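Local coordinates for 2-dehydro-3-deoxy-d-gluconate/2-dehydro-3-deoxy-phosphogluconate aldolase (Picrophilus torridus, PDB 4UXD), which belongs to the dihydrodipicolinate synthetase family of aldolases and is built as a beta/alpha barrel that carries extra helices at its C-terminal end, at residues T228-G233 against N270-Y275; Y275-N280 against G284-P289. One frame throughout, in Å; residues are numbered along the deposited sequence.

Contact 1 of 2, residues T228-G233 against N270-Y275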
ATOM      1  N   THR A 228      -2.013  -1.453  29.847  1.00 17.07           N
ATOM      2  CA  THR A 228      -2.217  -2.000  31.185  1.00 30.89           C
ATOM      3  C   THR A 228      -0.889  -2.409  31.845  1.00 32.26           C
ATOM      4  O   THR A 228      -0.857  -2.708  33.028  1.00 19.57           O
ATOM      5  CB  THR A 228      -3.170  -3.214  31.176  1.00 26.58           C
ATOM      6  OG1 THR A 228      -2.615  -4.272  30.383  1.00 23.57           O
ATOM      7  CG2 THR A 228      -4.517  -2.813  30.617  1.00 29.30           C
ATOM      8  N   ASN A 229       0.201  -2.400  31.084  1.00 21.78           N
ATOM      9  CA  ASN A 229       1.507  -2.697  31.638  1.00 29.02           C
ATOM     10  C   ASN A 229       1.967  -1.642  32.658  1.00 35.94           C
ATOM     11  O   ASN A 229       2.891  -1.884  33.430  1.00 33.01           O
ATOM     12  CB  ASN A 229       2.542  -2.812  30.516  1.00 28.23           C
ATOM     13  CG  ASN A 229       2.498  -4.144  29.816  1.00 25.87           C
ATOM     14  OD1 ASN A 229       3.068  -5.123  30.295  1.00 20.58           O
ATOM     15  ND2 ASN A 229       1.823  -4.193  28.669  1.00 23.73           N
ATOM     16  N   PHE A 230       1.330  -0.474  32.650  1.00 34.62           N
ATOM     17  CA  PHE A 230       1.751   0.632  33.501  1.00 30.04           C
ATOM     18  C   PHE A 230       0.644   1.662  33.705  1.00 30.27           C
ATOM     19  O   PHE A 230       0.891   2.762  34.180  1.00 35.18           O
ATOM     20  CB  PHE A 230       2.981   1.303  32.901  1.00 39.84           C
ATOM     21  CG  PHE A 230       2.940   1.391  31.411  1.00 34.77           C
ATOM     22  CD1 PHE A 230       2.221   2.388  30.785  1.00 36.41           C
ATOM     23  CD2 PHE A 230       3.593   0.451  30.634  1.00 34.00           C
ATOM     24  CE1 PHE A 230       2.174   2.451  29.412  1.00 38.41           C
ATOM     25  CE2 PHE A 230       3.550   0.510  29.266  1.00 29.54           C
ATOM     26  CZ  PHE A 230       2.844   1.507  28.652  1.00 31.13           C
ATOM     27  N   SER A 231      -0.581   1.290  33.365  1.00 31.87           N
ATOM     28  CA  SER A 231      -1.720   2.173  33.534  1.00 31.03           C
ATOM     29  C   SER A 231      -2.992   1.373  33.790  1.00 38.39           C
ATOM     30  O   SER A 231      -3.257   0.376  33.115  1.00 37.04           O
ATOM     31  CB  SER A 231      -1.887   3.057  32.305  1.00 26.39           C
ATOM     32  OG  SER A 231      -2.984   3.926  32.463  1.00 24.50           O
ATOM     33  N   ASP A 232      -3.765   1.805  34.782  1.00 35.45           N
ATOM     34  CA  ASP A 232      -5.025   1.154  35.119  1.00 46.87           C
ATOM     35  C   ASP A 232      -6.210   1.723  34.313  1.00 44.98           C
ATOM     36  O   ASP A 232      -7.344   1.242  34.440  1.00 36.43           O
ATOM     37  CB  ASP A 232      -5.301   1.305  36.618  1.00 47.09           C
ATOM     38  CG  ASP A 232      -5.515   2.764  37.029  1.00 52.40           C
ATOM     39  OD1 ASP A 232      -5.024   3.669  36.314  1.00 49.78           O
ATOM     40  OD2 ASP A 232      -6.171   3.009  38.062  1.00 41.88           O
ATOM     41  N   GLY A 233      -5.938   2.750  33.507  1.00 36.70           N
ATOM     42  CA  GLY A 233      -6.963   3.435  32.726  1.00 37.84           C
ATOM     43  C   GLY A 233      -7.936   2.516  32.008  1.00 36.01           C
ATOM     44  O   GLY A 233      -9.146   2.617  32.188  1.00 35.79           O
ATOM     45  N   ASN A 270       8.850   0.156  21.823  1.00 24.99           N
ATOM     46  CA  ASN A 270       9.913   0.591  22.712  1.00 27.65           C
ATOM     47  C   ASN A 270       9.429   1.524  23.827  1.00 29.27           C
ATOM     48  O   ASN A 270       9.830   1.362  24.980  1.00 32.12           O
ATOM     49  CB  ASN A 270      11.004   1.238  21.881  1.00 28.50           C
ATOM     50  CG  ASN A 270      11.645   0.251  20.917  1.00 30.21           C
ATOM     51  OD1 ASN A 270      12.055  -0.836  21.327  1.00 22.71           O
ATOM     52  ND2 ASN A 270      11.702   0.607  19.627  1.00 28.30           N
ATOM     53  N   ALA A 271       8.533   2.450  23.493  1.00 27.53           N
ATOM     54  CA  ALA A 271       7.995   3.400  24.462  1.00 32.18           C
ATOM     55  C   ALA A 271       7.309   2.704  25.641  1.00 33.37           C
ATOM     56  O   ALA A 271       7.340   3.218  26.760  1.00 30.67           O
ATOM     57  CB  ALA A 271       7.022   4.349  23.789  1.00 31.93           C
ATOM     58  N   TYR A 272       6.697   1.549  25.385  1.00 28.81           N
ATOM     59  CA  TYR A 272       6.030   0.773  26.433  1.00 33.21           C
ATOM     60  C   TYR A 272       7.046   0.316  27.459  1.00 38.18           C
ATOM     61  O   TYR A 272       6.768   0.276  28.660  1.00 34.34           O
ATOM     62  CB  TYR A 272       5.301  -0.448  25.854  1.00 29.90           C
ATOM     63  CG  TYR A 272       4.050  -0.105  25.068  1.00 34.30           C
ATOM     64  CD1 TYR A 272       4.129   0.472  23.801  1.00 34.37           C
ATOM     65  CD2 TYR A 272       2.787  -0.356  25.592  1.00 31.36           C
ATOM     66  CE1 TYR A 272       2.983   0.783  23.081  1.00 31.85           C
ATOM     67  CE2 TYR A 272       1.640  -0.039  24.884  1.00 31.59           C
ATOM     68  CZ  TYR A 272       1.746   0.524  23.630  1.00 27.42           C
ATOM     69  OH  TYR A 272       0.610   0.834  22.931  1.00 27.74           O
ATOM     70  N   TYR A 273       8.229  -0.029  26.967  1.00 31.85           N
ATOM     71  CA  TYR A 273       9.284  -0.521  27.815  1.00 38.51           C
ATOM     72  C   TYR A 273       9.831   0.625  28.668  1.00 36.00           C
ATOM     73  O   TYR A 273       9.902   0.498  29.887  1.00 36.66           O
ATOM     74  CB  TYR A 273      10.371  -1.210  26.966  1.00 33.24           C
ATOM     75  CG  TYR A 273       9.941  -2.609  26.545  1.00 27.99           C
ATOM     76  CD1 TYR A 273       9.007  -2.805  25.537  1.00 27.48           C
ATOM     77  CD2 TYR A 273      10.440  -3.727  27.186  1.00 34.51           C
ATOM     78  CE1 TYR A 273       8.592  -4.077  25.173  1.00 28.29           C
ATOM     79  CE2 TYR A 273      10.030  -5.002  26.834  1.00 30.15           C
ATOM     80  CZ  TYR A 273       9.106  -5.174  25.828  1.00 28.73           C
ATOM     81  OH  TYR A 273       8.706  -6.447  25.475  1.00 20.39           O
ATOM     82  N   GLU A 274      10.175   1.748  28.052  1.00 30.88           N
ATOM     83  CA  GLU A 274      10.654   2.881  28.829  1.00 43.23           C
ATOM     84  C   GLU A 274       9.627   3.265  29.894  1.00 49.71           C
ATOM     85  O   GLU A 274       9.968   3.494  31.059  1.00 47.08           O
ATOM     86  CB  GLU A 274      10.945   4.077  27.924  1.00 41.83           C
ATOM     87  CG  GLU A 274      11.589   5.246  28.644  1.00 57.62           C
ATOM     88  CD  GLU A 274      12.127   6.304  27.688  1.00 85.73           C
ATOM     89  OE1 GLU A 274      12.200   6.017  26.473  1.00 76.40           O
ATOM     90  OE2 GLU A 274      12.467   7.422  28.146  1.00 87.88           O
ATOM     91  N   TYR A 275       8.362   3.304  29.495  1.00 45.32           N
ATOM     92  CA  TYR A 275       7.315   3.798  30.364  1.00 37.02           C
ATOM     93  C   TYR A 275       7.227   2.907  31.582  1.00 39.21           C
ATOM     94  O   TYR A 275       7.014   3.378  32.697  1.00 44.03           O
ATOM     95  CB  TYR A 275       5.980   3.853  29.626  1.00 45.67           C
ATOM     96  CG  TYR A 275       4.993   4.836  30.205  1.00 51.18           C
ATOM     97  CD1 TYR A 275       4.417   4.621  31.450  1.00 59.67           C
ATOM     98  CD2 TYR A 275       4.625   5.975  29.503  1.00 51.77           C
ATOM     99  CE1 TYR A 275       3.508   5.518  31.983  1.00 69.29           C
ATOM    100  CE2 TYR A 275       3.717   6.877  30.028  1.00 61.33           C
ATOM    101  CZ  TYR A 275       3.159   6.645  31.269  1.00 70.46           C
ATOM    102  OH  TYR A 275       2.252   7.541  31.799  1.00 62.77           O
TER
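F230 reaches across to helix 270-279 and sets its ring against Y272 and Y275, one helical turn apart on the same side of that helix. Its CB lies 3.9 Å from Y275 CD1. CG sits between the backbone N and the carbonyl carbon (chi1 38°), which swings the ring off the loop and toward the helix. Y275 lies over one face of the phenyl: F230 CD1 comes within 3.2 Å of Y275 CD1, the tightest touch here, and F230 CE1 is 3.7 Å from the same carbon. The two planes are near parallel, 26° apart, but slid so far that the rings barely overlap. What covers the centre of the F230 face is instead Y275 CB, a CH-pi contact 3.9 Å from the ring centroid and almost on the ring normal. This loop leads from strand 222-224, the last strand of the beta/alpha barrel, into helix 233-240, and the F230 side chain helps fasten it to one of the helices added after the barrel. Toward the tip of the ring the partner is Y272: F230 CE2 stands 3.3 Å from the backbone O of Y272, and F230 CZ meets CD2 of the Y272 ring at 3.6 Å, the rings crossing obliquely at 59°. No hydrogen bond joins the segments, so a wholly apolar phenylalanine suits the middle of this aromatic cluster. Both tyrosines lend ring carbons to it, while Y272 OH hydrogen-bonds a glycerol molecule, probably from the crystallisation liquor. Helix 245-264 backs the cluster, with M260 and L263 against Y272 and L259 against Y275. Just before F230, the N229 amide donates to the backbone oxygens of G226 and P31 and accepts from I33 N.

Contact 2 of 2, residues Y275-N280 against G284-P289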
ATOM      1  N   TYR A 275       8.362   3.304  29.495  1.00 45.32           N
ATOM      2  CA  TYR A 275       7.315   3.798  30.364  1.00 37.02           C
ATOM      3  C   TYR A 275       7.227   2.907  31.582  1.00 39.21           C
ATOM      4  O   TYR A 275       7.014   3.378  32.697  1.00 44.03           O
ATOM      5  CB  TYR A 275       5.980   3.853  29.626  1.00 45.67           C
ATOM      6  CG  TYR A 275       4.993   4.836  30.205  1.00 51.18           C
ATOM      7  CD1 TYR A 275       4.417   4.621  31.450  1.00 59.67           C
ATOM      8  CD2 TYR A 275       4.625   5.975  29.503  1.00 51.77           C
ATOM      9  CE1 TYR A 275       3.508   5.518  31.983  1.00 69.29           C
ATOM     10  CE2 TYR A 275       3.717   6.877  30.028  1.00 61.33           C
ATOM     11  CZ  TYR A 275       3.159   6.645  31.269  1.00 70.46           C
ATOM     12  OH  TYR A 275       2.252   7.541  31.799  1.00 62.77           O
ATOM     13  N   PHE A 276       7.410   1.612  31.363  1.00 44.38           N
ATOM     14  CA  PHE A 276       7.407   0.654  32.456  1.00 40.44           C
ATOM     15  C   PHE A 276       8.660   0.793  33.325  1.00 40.12           C
ATOM     16  O   PHE A 276       8.613   0.627  34.545  1.00 41.48           O
ATOM     17  CB  PHE A 276       7.315  -0.771  31.923  1.00 28.69           C
ATOM     18  CG  PHE A 276       7.452  -1.803  32.993  1.00 42.88           C
ATOM     19  CD1 PHE A 276       6.368  -2.131  33.791  1.00 35.54           C
ATOM     20  CD2 PHE A 276       8.678  -2.426  33.229  1.00 41.83           C
ATOM     21  CE1 PHE A 276       6.496  -3.083  34.794  1.00 43.18           C
ATOM     22  CE2 PHE A 276       8.806  -3.374  34.233  1.00 34.37           C
ATOM     23  CZ  PHE A 276       7.720  -3.700  35.016  1.00 33.91           C
ATOM     24  N   TYR A 277       9.782   1.088  32.689  1.00 28.23           N
ATOM     25  CA  TYR A 277      11.047   1.146  33.381  1.00 40.41           C
ATOM     26  C   TYR A 277      11.089   2.354  34.310  1.00 46.42           C
ATOM     27  O   TYR A 277      11.478   2.242  35.473  1.00 51.12           O
ATOM     28  CB  TYR A 277      12.200   1.203  32.379  1.00 35.90           C
ATOM     29  CG  TYR A 277      12.448  -0.077  31.603  1.00 35.52           C
ATOM     30  CD1 TYR A 277      12.069  -1.313  32.103  1.00 40.39           C
ATOM     31  CD2 TYR A 277      13.069  -0.041  30.363  1.00 33.24           C
ATOM     32  CE1 TYR A 277      12.303  -2.473  31.394  1.00 39.45           C
ATOM     33  CE2 TYR A 277      13.309  -1.189  29.653  1.00 32.12           C
ATOM     34  CZ  TYR A 277      12.922  -2.406  30.167  1.00 37.57           C
ATOM     35  OH  TYR A 277      13.170  -3.557  29.446  1.00 38.04           O
ATOM     36  N   LYS A 278      10.684   3.503  33.784  1.00 38.12           N
ATOM     37  CA  LYS A 278      10.697   4.742  34.537  1.00 42.79           C
ATOM     38  C   LYS A 278       9.726   4.691  35.712  1.00 47.34           C
ATOM     39  O   LYS A 278      10.020   5.208  36.793  1.00 45.06           O
ATOM     40  CB  LYS A 278      10.351   5.924  33.622  1.00 50.13           C
ATOM     41  CG  LYS A 278      11.498   6.386  32.716  1.00 55.04           C
ATOM     42  CD  LYS A 278      11.181   7.726  32.052  1.00 81.84           C
ATOM     43  CE  LYS A 278      12.397   8.347  31.352  1.00 93.25           C
ATOM     44  NZ  LYS A 278      13.394   8.950  32.297  1.00 71.13           N
ATOM     45  N   LYS A 279       8.577   4.060  35.497  1.00 43.10           N
ATOM     46  CA  LYS A 279       7.520   4.050  36.490  1.00 40.90           C
ATOM     47  C   LYS A 279       7.939   3.279  37.734  1.00 50.85           C
ATOM     48  O   LYS A 279       7.683   3.706  38.859  1.00 55.38           O
ATOM     49  CB  LYS A 279       6.239   3.443  35.918  1.00 43.09           C
ATOM     50  CG  LYS A 279       5.309   2.925  37.000  1.00 42.53           C
ATOM     51  CD  LYS A 279       3.854   2.979  36.630  1.00 36.50           C
ATOM     52  CE  LYS A 279       3.027   3.386  37.843  1.00 53.51           C
ATOM     53  NZ  LYS A 279       1.760   2.627  37.959  1.00 63.26           N
ATOM     54  N   ASN A 280       8.554   2.125  37.518  1.00 55.77           N
ATOM     55  CA  ASN A 280       9.046   1.304  38.611  1.00 51.69           C
ATOM     56  C   ASN A 280      10.515   1.606  38.912  1.00 56.83           C
ATOM     57  O   ASN A 280      11.164   0.862  39.646  1.00 55.50           O
ATOM     58  CB  ASN A 280       8.868  -0.175  38.276  1.00 46.91           C
ATOM     59  CG  ASN A 280       7.477  -0.498  37.772  1.00 50.08           C
ATOM     60  OD1 ASN A 280       6.562  -0.747  38.558  1.00 58.49           O
ATOM     61  ND2 ASN A 280       7.310  -0.503  36.451  1.00 45.61           N
ATOM     62  N   GLY A 284      16.197  -0.762  32.837  1.00 52.57           N
ATOM     63  CA  GLY A 284      15.873  -1.798  31.879  1.00 45.77           C
ATOM     64  C   GLY A 284      16.451  -1.556  30.501  1.00 41.80           C
ATOM     65  O   GLY A 284      16.758  -0.424  30.136  1.00 48.11           O
ATOM     66  N   GLY A 285      16.583  -2.627  29.725  1.00 37.00           N
ATOM     67  CA  GLY A 285      17.252  -2.547  28.444  1.00 35.83           C
ATOM     68  C   GLY A 285      16.447  -2.987  27.238  1.00 38.24           C
ATOM     69  O   GLY A 285      15.240  -3.212  27.307  1.00 31.77           O
ATOM     70  N   TYR A 286      17.152  -3.098  26.118  1.00 30.15           N
ATOM     71  CA  TYR A 286      16.534  -3.258  24.828  1.00 27.50           C
ATOM     72  C   TYR A 286      17.342  -4.202  23.950  1.00 34.53           C
ATOM     73  O   TYR A 286      18.451  -3.865  23.549  1.00 36.29           O
ATOM     74  CB  TYR A 286      16.408  -1.896  24.143  1.00 29.13           C
ATOM     75  CG  TYR A 286      15.635  -0.881  24.942  1.00 35.94           C
ATOM     76  CD1 TYR A 286      16.233  -0.198  25.991  1.00 34.89           C
ATOM     77  CD2 TYR A 286      14.311  -0.596  24.646  1.00 29.66           C
ATOM     78  CE1 TYR A 286      15.540   0.722  26.730  1.00 37.96           C
ATOM     79  CE2 TYR A 286      13.603   0.324  25.385  1.00 38.00           C
ATOM     80  CZ  TYR A 286      14.228   0.987  26.425  1.00 40.81           C
ATOM     81  OH  TYR A 286      13.552   1.922  27.167  1.00 38.01           O
ATOM     82  N   ARG A 287      16.787  -5.374  23.650  1.00 31.09           N
ATOM     83  CA  ARG A 287      17.395  -6.273  22.677  1.00 28.06           C
ATOM     84  C   ARG A 287      17.177  -5.708  21.276  1.00 35.43           C
ATOM     85  O   ARG A 287      16.027  -5.547  20.848  1.00 33.97           O
ATOM     86  CB  ARG A 287      16.803  -7.685  22.773  1.00 25.86           C
ATOM     87  CG  ARG A 287      17.430  -8.693  21.791  1.00 30.35           C
ATOM     88  CD  ARG A 287      16.937 -10.136  22.003  1.00 25.09           C
ATOM     89  NE  ARG A 287      17.304 -10.666  23.319  1.00 33.28           N
ATOM     90  CZ  ARG A 287      17.205 -11.946  23.672  1.00 30.63           C
ATOM     91  NH1 ARG A 287      16.759 -12.852  22.813  1.00 24.58           N
ATOM     92  NH2 ARG A 287      17.560 -12.323  24.889  1.00 29.38           N
ATOM     93  N   PRO A 288      18.270  -5.377  20.566  1.00 31.08           N
ATOM     94  CA  PRO A 288      18.112  -5.006  19.159  1.00 27.60           C
ATOM     95  C   PRO A 288      17.205  -5.994  18.429  1.00 31.40           C
ATOM     96  O   PRO A 288      17.310  -7.194  18.699  1.00 29.06           O
ATOM     97  CB  PRO A 288      19.537  -5.062  18.621  1.00 37.38           C
ATOM     98  CG  PRO A 288      20.405  -4.774  19.808  1.00 36.54           C
ATOM     99  CD  PRO A 288      19.674  -5.290  21.013  1.00 32.09           C
ATOM    100  N   PRO A 289      16.320  -5.509  17.533  1.00 31.84           N
ATOM    101  CA  PRO A 289      16.187  -4.140  16.999  1.00 32.33           C
ATOM    102  C   PRO A 289      15.488  -3.115  17.908  1.00 28.79           C
ATOM    103  O   PRO A 289      15.356  -1.970  17.503  1.00 31.20           O
ATOM    104  CB  PRO A 289      15.357  -4.351  15.729  1.00 32.05           C
ATOM    105  CG  PRO A 289      14.469  -5.515  16.062  1.00 29.76           C
ATOM    106  CD  PRO A 289      15.262  -6.397  17.018  1.00 28.47           C
TER
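The turn beyond the last helix of the chain, 270-279, brings the C-terminal tail back along that helix, and Y277 is one of the places where the two meet. CG of Y277 is anti to the carbonyl carbon (chi1 -70°), which sends the ring out beneath the returning loop. G284, having no side chain, lays its CA over the centre of the ring, 3.4 Å from the centroid and only 10° off the normal, a close CH-pi contact; its carbonyl carbon comes 3.3 Å from Y277 CE2. At the far end of the ring Y277 OH donates to G285 O at 3.0 Å, meeting a lone pair in the carbonyl plane. Y286 adds an offset edge-to-face pair: the edge of Y277 points at the Y286 face, planes at 85°, with Y286 CZ 4.0 Å from Y277 CE2. L36 N bonds to the same Y277 hydroxyl, and L36 also pairs with G285 through the backbone. A tyrosine thus serves both needs, a flat apolar face for glycine and a polar tip for a carbonyl. With a bond both given and received, its hydroxyl should have little freedom to turn.

How the contacts relate
Contact 1 and contact 2 lie about 10 Å apart, centre to centre, on the same side of the chain's centre, and come in series along the chain. Both rely on helix 270-279 and share Y275, whose ring serves contact 1 while contact 2 uses Y277 two residues on. The helix therefore joins the loop after strand 222-224 of the barrel to the C-terminal tail. Packing bridges the two directly: Y286 of contact 2 touches Y273 and E274, and F276 lies against N229. The tail continues to a second subunit, where R287, P288 and P289 pack on its N104, H138 and L131, linking barrel, added helix and assembly.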